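Putative oxidoreductase (Thermus thermophilus, PDB 2ISM) is a calcium-bearing beta-propeller protein with six four-stranded blades that probably acts as an oxidoreductase. Local coordinates at residues G28-P33 against M44-R49; D145-V150 against R173-G178; G315-V320 against L328-S333. All coordinates share one frame; numbering follows the deposited sequence.

Contact 1 (G28-P33 against M44-R49); sequences GGLEVP and MLIAER
Glu48 reaches across from its strand to take the backbone N-H of Glu31: Glu31 N donates to Glu48 OE2 over 2.7 Å, nearly straight at 168° and on the anti lone pair. CG of Glu48 lies anti to its carbonyl carbon (chi1 -75°) and the chain runs out extended, which carries the carboxylate up to the loop. Its other oxygen, OE1, is held in salt bridges by Arg52 and Arg54, which should favour the ionised form. A second, backbone bond joins Arg49 N to Val32 O at 3.1 Å. Just beyond it, Pro33 and Glu48 form an antiparallel non-hydrogen-bonded pair, with Pro33 CA close to Ala47 O (3.3 Å).

Apolar contact centres on Ile46. Its CG2 meets Pro33 CB at 3.6 Å, and its CD1 touches Leu30 CD1 at 4.1 Å, the two side chains crossing at about a right angle. Val32 CG1 lies over one face of the Arg49 guanidinium, near its rim, while Arg49 NH2 bonds to Asp336 O.

The loop leads from strand 23-27 of one blade into strand 33-38 of the next, alongside strand 44-48; Val348 of strand 348-351 packs on both Leu30 and Ile46.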
loop_
_atom_site.group_PDB
_atom_site.type_symbol
_atom_site.label_atom_id
_atom_site.label_comp_id
_atom_site.label_asym_id
_atom_site.label_seq_id
_atom_site.Cartn_x
_atom_site.Cartn_y
_atom_site.Cartn_z
ATOM N N GLY B 28 19.900 3.427 -13.084
ATOM C CA GLY B 28 20.014 2.495 -14.194
ATOM C C GLY B 28 21.450 2.185 -14.584
ATOM O O GLY B 28 22.392 2.532 -13.866
ATOM N N GLY B 29 21.613 1.523 -15.724
ATOM C CA GLY B 29 22.936 1.166 -16.202
ATOM C C GLY B 29 23.508 -0.057 -15.510
ATOM O O GLY B 29 24.687 -0.362 -15.670
ATOM N N LEU B 30 22.673 -0.768 -14.752
ATOM C CA LEU B 30 23.110 -1.956 -14.017
ATOM C C LEU B 30 23.095 -3.213 -14.884
ATOM O O LEU B 30 22.338 -3.307 -15.851
ATOM C CB LEU B 30 22.206 -2.168 -12.794
ATOM C CG LEU B 30 22.114 -1.003 -11.799
ATOM C CD1 LEU B 30 20.827 -1.106 -10.999
ATOM C CD2 LEU B 30 23.332 -1.011 -10.873
ATOM N N GLU B 31 23.934 -4.182 -14.538
ATOM C CA GLU B 31 23.983 -5.424 -15.294
ATOM C C GLU B 31 23.346 -6.544 -14.482
ATOM O O GLU B 31 23.987 -7.147 -13.622
ATOM C CB GLU B 31 25.427 -5.791 -15.640
ATOM C CG GLU B 31 25.521 -6.728 -16.828
ATOM C CD GLU B 31 26.945 -7.099 -17.173
ATOM O OE1 GLU B 31 27.877 -6.417 -16.689
ATOM O OE2 GLU B 31 27.124 -8.072 -17.937
ATOM N N VAL B 32 22.075 -6.799 -14.761
ATOM C CA VAL B 32 21.309 -7.837 -14.081
ATOM C C VAL B 32 21.228 -7.663 -12.557
ATOM O O VAL B 32 21.787 -8.460 -11.797
ATOM C CB VAL B 32 21.875 -9.251 -14.397
ATOM C CG1 VAL B 32 20.877 -10.324 -13.955
ATOM C CG2 VAL B 32 22.157 -9.380 -15.893
ATOM N N PRO B 33 20.549 -6.600 -12.091
ATOM C CA PRO B 33 20.414 -6.376 -10.645
ATOM C C PRO B 33 19.504 -7.484 -10.115
ATOM O O PRO B 33 18.282 -7.444 -10.274
ATOM C CB PRO B 33 19.782 -4.985 -10.566
ATOM C CG PRO B 33 19.046 -4.860 -11.869
ATOM C CD PRO B 33 20.017 -5.458 -12.852
ATOM N N MET B 44 21.179 1.921 -0.438
ATOM C CA MET B 44 20.611 0.730 -1.051
ATOM C C MET B 44 21.702 -0.122 -1.689
ATOM O O MET B 44 22.501 0.382 -2.481
ATOM C CB MET B 44 19.595 1.143 -2.114
ATOM C CG MET B 44 18.797 0.010 -2.719
ATOM S SD MET B 44 17.678 0.630 -3.999
ATOM C CE MET B 44 16.867 1.945 -3.107
ATOM N N LEU B 45 21.743 -1.406 -1.337
ATOM C CA LEU B 45 22.726 -2.311 -1.917
ATOM C C LEU B 45 22.068 -3.037 -3.087
ATOM O O LEU B 45 20.919 -3.473 -3.003
ATOM C CB LEU B 45 23.221 -3.317 -0.872
ATOM C CG LEU B 45 23.965 -2.726 0.328
ATOM C CD1 LEU B 45 24.391 -3.843 1.277
ATOM C CD2 LEU B 45 25.186 -1.952 -0.159
ATOM N N ILE B 46 22.803 -3.155 -4.181
ATOM C CA ILE B 46 22.294 -3.798 -5.381
ATOM C C ILE B 46 23.278 -4.866 -5.829
ATOM O O ILE B 46 24.437 -4.563 -6.099
ATOM C CB ILE B 46 22.161 -2.784 -6.535
ATOM C CG1 ILE B 46 21.383 -1.553 -6.071
ATOM C CG2 ILE B 46 21.475 -3.443 -7.725
ATOM C CD1 ILE B 46 21.458 -0.379 -7.048
ATOM N N ALA B 47 22.820 -6.110 -5.907
ATOM C CA ALA B 47 23.687 -7.195 -6.349
ATOM C C ALA B 47 23.585 -7.369 -7.861
ATOM O O ALA B 47 22.507 -7.642 -8.384
ATOM C CB ALA B 47 23.301 -8.496 -5.644
ATOM N N GLU B 48 24.706 -7.194 -8.559
ATOM C CA GLU B 48 24.751 -7.370 -10.011
ATOM C C GLU B 48 25.323 -8.764 -10.252
ATOM O O GLU B 48 26.372 -9.106 -9.716
ATOM C CB GLU B 48 25.652 -6.321 -10.658
ATOM C CG GLU B 48 25.036 -4.932 -10.737
ATOM C CD GLU B 48 25.957 -3.947 -11.431
ATOM O OE1 GLU B 48 26.969 -3.556 -10.819
ATOM O OE2 GLU B 48 25.680 -3.581 -12.593
ATOM N N ARG B 49 24.640 -9.559 -11.067
ATOM C CA ARG B 49 25.068 -10.930 -11.319
ATOM C C ARG B 49 26.536 -11.144 -11.699
ATOM O O ARG B 49 27.116 -12.181 -11.364
ATOM C CB ARG B 49 24.154 -11.578 -12.360
ATOM C CG ARG B 49 24.196 -13.106 -12.329
ATOM C CD ARG B 49 23.128 -13.712 -13.220
ATOM N NE ARG B 49 23.322 -13.370 -14.626
ATOM C CZ ARG B 49 22.528 -13.784 -15.609
ATOM N NH1 ARG B 49 21.480 -14.555 -15.341
ATOM N NH2 ARG B 49 22.793 -13.444 -16.863
#

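Contact 2 (D145-V150 against R173-G178)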
loop_
_atom_site.group_PDB
_atom_site.type_symbol
_atom_site.label_atom_id
_atom_site.label_comp_id
_atom_site.label_asym_id
_atom_site.label_seq_id
_atom_site.Cartn_x
_atom_site.Cartn_y
_atom_site.Cartn_z
ATOM N N ASP B 145 10.875 -15.310 11.508
ATOM C CA ASP B 145 11.448 -16.081 12.601
ATOM C C ASP B 145 12.931 -15.775 12.794
ATOM O O ASP B 145 13.583 -16.364 13.650
ATOM C CB ASP B 145 11.257 -17.583 12.351
ATOM C CG ASP B 145 11.800 -18.029 11.000
ATOM O OD1 ASP B 145 12.501 -17.234 10.335
ATOM O OD2 ASP B 145 11.527 -19.182 10.607
ATOM N N GLY B 146 13.455 -14.853 11.994
ATOM C CA GLY B 146 14.855 -14.481 12.104
ATOM C C GLY B 146 15.823 -15.478 11.491
ATOM O O GLY B 146 17.038 -15.350 11.650
ATOM N N MET B 147 15.296 -16.474 10.786
ATOM C CA MET B 147 16.142 -17.489 10.170
ATOM C C MET B 147 16.436 -17.172 8.710
ATOM O O MET B 147 15.680 -16.456 8.056
ATOM C CB MET B 147 15.478 -18.865 10.283
ATOM C CG MET B 147 15.166 -19.252 11.727
ATOM S SD MET B 147 16.665 -19.355 12.743
ATOM C CE MET B 147 16.500 -20.922 13.414
ATOM N N LEU B 148 17.538 -17.717 8.208
ATOM C CA LEU B 148 17.946 -17.494 6.824
ATOM C C LEU B 148 17.390 -18.556 5.881
ATOM O O LEU B 148 17.695 -19.739 6.014
ATOM C CB LEU B 148 19.475 -17.482 6.726
ATOM C CG LEU B 148 20.047 -17.375 5.306
ATOM C CD1 LEU B 148 19.567 -16.093 4.650
ATOM C CD2 LEU B 148 21.570 -17.412 5.363
ATOM N N TYR B 149 16.574 -18.121 4.927
ATOM C CA TYR B 149 15.980 -19.021 3.948
ATOM C C TYR B 149 16.757 -18.898 2.645
ATOM O O TYR B 149 17.079 -17.791 2.212
ATOM C CB TYR B 149 14.508 -18.665 3.731
ATOM C CG TYR B 149 13.627 -19.016 4.909
ATOM C CD1 TYR B 149 12.737 -20.086 4.840
ATOM C CD2 TYR B 149 13.685 -18.280 6.095
ATOM C CE1 TYR B 149 11.918 -20.417 5.924
ATOM C CE2 TYR B 149 12.872 -18.601 7.185
ATOM C CZ TYR B 149 11.989 -19.668 7.091
ATOM O OH TYR B 149 11.164 -19.985 8.150
ATOM N N VAL B 150 17.036 -20.042 2.025
ATOM C CA VAL B 150 17.821 -20.094 0.788
ATOM C C VAL B 150 17.178 -20.987 -0.267
ATOM O O VAL B 150 16.868 -22.141 0.018
ATOM C CB VAL B 150 19.225 -20.674 1.079
ATOM C CG1 VAL B 150 20.107 -20.576 -0.159
ATOM C CG2 VAL B 150 19.848 -19.952 2.274
ATOM N N ARG B 173 16.768 -23.677 5.378
ATOM C CA ARG B 173 16.551 -22.740 6.474
ATOM C C ARG B 173 17.685 -22.901 7.479
ATOM O O ARG B 173 17.906 -23.985 8.019
ATOM C CB ARG B 173 15.212 -22.976 7.168
ATOM C CG ARG B 173 14.873 -21.849 8.131
ATOM C CD ARG B 173 13.554 -22.071 8.835
ATOM N NE ARG B 173 13.614 -23.219 9.725
ATOM C CZ ARG B 173 12.907 -23.325 10.843
ATOM N NH1 ARG B 173 12.090 -22.350 11.204
ATOM N NH2 ARG B 173 13.015 -24.409 11.598
ATOM N N LEU B 174 18.399 -21.811 7.718
ATOM C CA LEU B 174 19.545 -21.825 8.612
ATOM C C LEU B 174 19.464 -20.719 9.658
ATOM O O LEU B 174 18.641 -19.818 9.557
ATOM C CB LEU B 174 20.814 -21.598 7.792
ATOM C CG LEU B 174 20.949 -22.239 6.408
ATOM C CD1 LEU B 174 22.149 -21.625 5.692
ATOM C CD2 LEU B 174 21.109 -23.747 6.535
ATOM N N THR B 175 20.331 -20.793 10.662
ATOM C CA THR B 175 20.386 -19.740 11.662
ATOM C C THR B 175 21.302 -18.742 10.956
ATOM O O THR B 175 21.953 -19.091 9.967
ATOM C CB THR B 175 21.084 -20.194 12.953
ATOM O OG1 THR B 175 22.453 -20.507 12.665
ATOM C CG2 THR B 175 20.387 -21.415 13.541
ATOM N N PRO B 176 21.361 -17.494 11.436
ATOM C CA PRO B 176 22.234 -16.517 10.778
ATOM C C PRO B 176 23.701 -16.949 10.770
ATOM O O PRO B 176 24.499 -16.443 9.986
ATOM C CB PRO B 176 22.002 -15.252 11.597
ATOM C CG PRO B 176 20.557 -15.391 11.996
ATOM C CD PRO B 176 20.493 -16.839 12.430
ATOM N N GLU B 177 24.052 -17.892 11.640
ATOM C CA GLU B 177 25.425 -18.379 11.711
ATOM C C GLU B 177 25.699 -19.532 10.745
ATOM O O GLU B 177 26.829 -20.012 10.650
ATOM C CB GLU B 177 25.770 -18.804 13.143
ATOM C CG GLU B 177 25.883 -17.642 14.119
ATOM C CD GLU B 177 26.922 -16.626 13.686
ATOM O OE1 GLU B 177 28.078 -17.028 13.431
ATOM O OE2 GLU B 177 26.585 -15.427 13.601
ATOM N N GLY B 178 24.667 -19.978 10.035
ATOM C CA GLY B 178 24.851 -21.048 9.069
ATOM C C GLY B 178 24.469 -22.450 9.501
ATOM O O GLY B 178 24.492 -23.373 8.693
#
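The two middle strands of a propeller blade, 148-151 and 170-174, meet here through Leu148 and Leu174, an antiparallel hydrogen-bonded pair. Leu148 N gives to Leu174 O at 2.7 Å, and Leu174 N returns a bond to Leu148 O at 2.8 Å.

Next to it, Tyr149 and Arg173 form a non-hydrogen-bonded pair whose side chains lie alongside each other, pointing the same way. Arg173 CG sits over one face of the Tyr149 ring, 3.9 Å from the centroid and 15° off the normal, a CH-pi contact. The arginine chain is extended to CD and then bends at chi3 (66°), bringing its guanidinium to Asp145. There Asp145 OD2 is gripped twice, by Tyr149 OH at 2.6 Å and, in a longer salt bridge, by Arg173 NH1 at 3.3 Å; the two donors come from opposite faces of the carboxylate. Asp145 OD1 accepts from Met147 N, closing an Asx turn that holds the carboxylate in place at the strand entrance.

At the end of strand 170-174, Met147 CB lies by Leu174 O (3.4 Å) and Arg173 CG (3.7 Å), with its CE beside Thr175 CG2. Pro176, in the type I turn from Thr175 to Gly178, brings CG to Gly146 O.

The Tyr149 ring meets two others edge-to-face, Tyr197 of the same blade and Trp209 of the next. On the sheet face of Leu148 and Leu174, Tyr93 of strand 92-98, in the preceding blade, packs against Leu148. An antiparallel four-stranded sheet whose face packs against the sheet of the neighbouring blade is the repeating unit of a beta-propeller.

Contact 3 (G315-V320 against L328-S333); sequences GRLREV and LYVTTS
Val320 CG2 is the apolar hub of this pairing, 3.6 Å from Leu328 CD1 and 4.0 Å from Val330 CG2. It points there because CG2 lies anti to the backbone N, with CG1 between the N and the carbonyl carbon (chi1 51°). Further along the same face, Leu317 CD2 meets Val330 CG1 and Thr332 CG2 (4.0 Å to the latter), and Ala283 of strand 279-284 packs on both Leu317 and Val320.

The strands form a beta hairpin, the two at one side of a propeller blade whose far edge strand, 23-27, comes from the start of the chain. A beta bulge breaks their register: Arg318 and Glu319 both face Thr331. Arg318 N bonds to Thr331 O at 3.0 Å, whereas Glu319 N turns to the side-chain oxygen, Thr331 OG1, also at 3.0 Å; Thr331 N gives to Glu319 O. Thr331 OG1 additionally bonds to Pro33 O.

At the polar edge Ser333 N donates to Arg316 O at 2.7 Å. Arg318 NE reaches Ser333 OG over 2.9 Å, the oxygen lying in the guanidinium plane and the bond fairly straight (159°). Asp336 OD2 gathers Arg316 NH2, Arg318 NH2 and Ser333 OG round one carboxylate oxygen.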
loop_
_atom_site.group_PDB
_atom_site.type_symbol
_atom_site.label_atom_id
_atom_site.label_comp_id
_atom_site.label_asym_id
_atom_site.label_seq_id
_atom_site.Cartn_x
_atom_site.Cartn_y
_atom_site.Cartn_z
ATOM N N GLY B 315 10.252 -4.319 -19.974
ATOM C CA GLY B 315 11.085 -5.476 -20.239
ATOM C C GLY B 315 10.995 -6.521 -19.140
ATOM O O GLY B 315 10.045 -6.536 -18.352
ATOM N N ARG B 316 11.997 -7.392 -19.088
ATOM C CA ARG B 316 12.053 -8.466 -18.102
ATOM C C ARG B 316 12.198 -7.921 -16.681
ATOM O O ARG B 316 13.006 -7.031 -16.429
ATOM C CB ARG B 316 13.232 -9.390 -18.429
ATOM C CG ARG B 316 13.141 -10.041 -19.802
ATOM C CD ARG B 316 14.485 -10.612 -20.241
ATOM N NE ARG B 316 14.991 -11.646 -19.340
ATOM C CZ ARG B 316 14.540 -12.896 -19.301
ATOM N NH1 ARG B 316 13.564 -13.282 -20.114
ATOM N NH2 ARG B 316 15.075 -13.766 -18.454
ATOM N N LEU B 317 11.407 -8.454 -15.754
ATOM C CA LEU B 317 11.468 -8.013 -14.361
ATOM C C LEU B 317 11.839 -9.099 -13.354
ATOM O O LEU B 317 11.134 -10.101 -13.234
ATOM C CB LEU B 317 10.083 -7.557 -13.886
ATOM C CG LEU B 317 9.406 -6.480 -14.751
ATOM C CD1 LEU B 317 8.116 -6.022 -14.084
ATOM C CD2 LEU B 317 10.347 -5.294 -14.943
ATOM N N ARG B 318 12.939 -8.902 -12.630
ATOM C CA ARG B 318 13.394 -9.906 -11.670
ATOM C C ARG B 318 13.289 -9.801 -10.148
ATOM O O ARG B 318 12.827 -10.734 -9.489
ATOM C CB ARG B 318 14.900 -10.027 -11.942
ATOM C CG ARG B 318 15.554 -11.237 -11.290
ATOM C CD ARG B 318 17.015 -11.375 -11.713
ATOM N NE ARG B 318 17.181 -11.905 -13.068
ATOM C CZ ARG B 318 17.065 -13.190 -13.394
ATOM N NH1 ARG B 318 16.775 -14.087 -12.464
ATOM N NH2 ARG B 318 17.261 -13.584 -14.648
ATOM N N GLU B 319 13.717 -8.672 -9.590
ATOM C CA GLU B 319 13.661 -8.475 -8.144
ATOM C C GLU B 319 12.412 -7.637 -7.872
ATOM O O GLU B 319 11.981 -6.849 -8.711
ATOM C CB GLU B 319 14.897 -7.742 -7.594
ATOM C CG GLU B 319 14.742 -7.181 -6.166
ATOM C CD GLU B 319 14.669 -8.259 -5.091
ATOM O OE1 GLU B 319 13.787 -9.137 -5.184
ATOM O OE2 GLU B 319 15.491 -8.223 -4.146
ATOM N N VAL B 320 11.825 -7.833 -6.697
ATOM C CA VAL B 320 10.657 -7.073 -6.272
ATOM C C VAL B 320 10.594 -7.135 -4.751
ATOM O O VAL B 320 10.500 -8.213 -4.162
ATOM C CB VAL B 320 9.335 -7.615 -6.900
ATOM C CG1 VAL B 320 9.219 -9.108 -6.698
ATOM C CG2 VAL B 320 8.138 -6.903 -6.281
ATOM N N LEU B 328 7.030 0.016 -3.554
ATOM C CA LEU B 328 7.416 -1.270 -4.123
ATOM C C LEU B 328 8.568 -1.070 -5.103
ATOM O O LEU B 328 8.457 -0.293 -6.053
ATOM C CB LEU B 328 6.233 -1.917 -4.852
ATOM C CG LEU B 328 6.471 -3.332 -5.389
ATOM C CD1 LEU B 328 6.703 -4.294 -4.225
ATOM C CD2 LEU B 328 5.273 -3.782 -6.213
ATOM N N TYR B 329 9.673 -1.771 -4.866
ATOM C CA TYR B 329 10.847 -1.670 -5.730
ATOM C C TYR B 329 10.944 -2.876 -6.652
ATOM O O TYR B 329 10.717 -4.009 -6.234
ATOM C CB TYR B 329 12.115 -1.565 -4.878
ATOM C CG TYR B 329 12.291 -0.218 -4.217
ATOM C CD1 TYR B 329 13.175 0.723 -4.744
ATOM C CD2 TYR B 329 11.558 0.128 -3.081
ATOM C CE1 TYR B 329 13.326 1.974 -4.162
ATOM C CE2 TYR B 329 11.700 1.382 -2.490
ATOM C CZ TYR B 329 12.587 2.300 -3.037
ATOM O OH TYR B 329 12.740 3.541 -2.462
ATOM N N VAL B 330 11.279 -2.627 -7.912
ATOM C CA VAL B 330 11.408 -3.696 -8.889
ATOM C C VAL B 330 12.658 -3.455 -9.728
ATOM O O VAL B 330 13.054 -2.308 -9.932
ATOM C CB VAL B 330 10.172 -3.740 -9.816
ATOM C CG1 VAL B 330 10.359 -4.793 -10.889
ATOM C CG2 VAL B 330 8.918 -4.041 -8.994
ATOM N N THR B 331 13.295 -4.528 -10.189
ATOM C CA THR B 331 14.480 -4.382 -11.030
ATOM C C THR B 331 14.234 -5.054 -12.374
ATOM O O THR B 331 13.431 -5.984 -12.476
ATOM C CB THR B 331 15.740 -5.011 -10.393
ATOM O OG1 THR B 331 15.611 -6.441 -10.368
ATOM C CG2 THR B 331 15.939 -4.484 -8.980
ATOM N N THR B 332 14.918 -4.575 -13.408
ATOM C CA THR B 332 14.769 -5.143 -14.740
ATOM C C THR B 332 15.916 -6.117 -15.001
ATOM O O THR B 332 16.985 -6.027 -14.385
ATOM C CB THR B 332 14.754 -4.048 -15.821
ATOM O OG1 THR B 332 15.989 -3.332 -15.792
ATOM C CG2 THR B 332 13.615 -3.068 -15.569
ATOM N N SER B 333 15.689 -7.055 -15.913
ATOM C CA SER B 333 16.689 -8.070 -16.213
ATOM C C SER B 333 17.084 -8.178 -17.675
ATOM O O SER B 333 17.706 -9.158 -18.092
ATOM C CB SER B 333 16.256 -9.389 -15.569
ATOM O OG SER B 333 17.304 -10.335 -15.551
#

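Along the chain the contacts follow in series, 1, 2, then 3, yet contacts 1 and 3 are neighbours in space, their centres about 11 Å apart. They belong to adjacent blades, and across the interface Met44 packs on Tyr329 and Val32 CG1 on Ser333 OG, while Asp336 serves both contacts. Contact 2 lies in another blade, with its centre about 24 Å from that of contact 1 and about 25 Å from that of contact 3, on the opposite side of the chain's centre from contact 3. The ring is closed in the blade of contact 3, where strand 23-27 pairs with strand 348-351, and loop 28-33 leads on into the next blade.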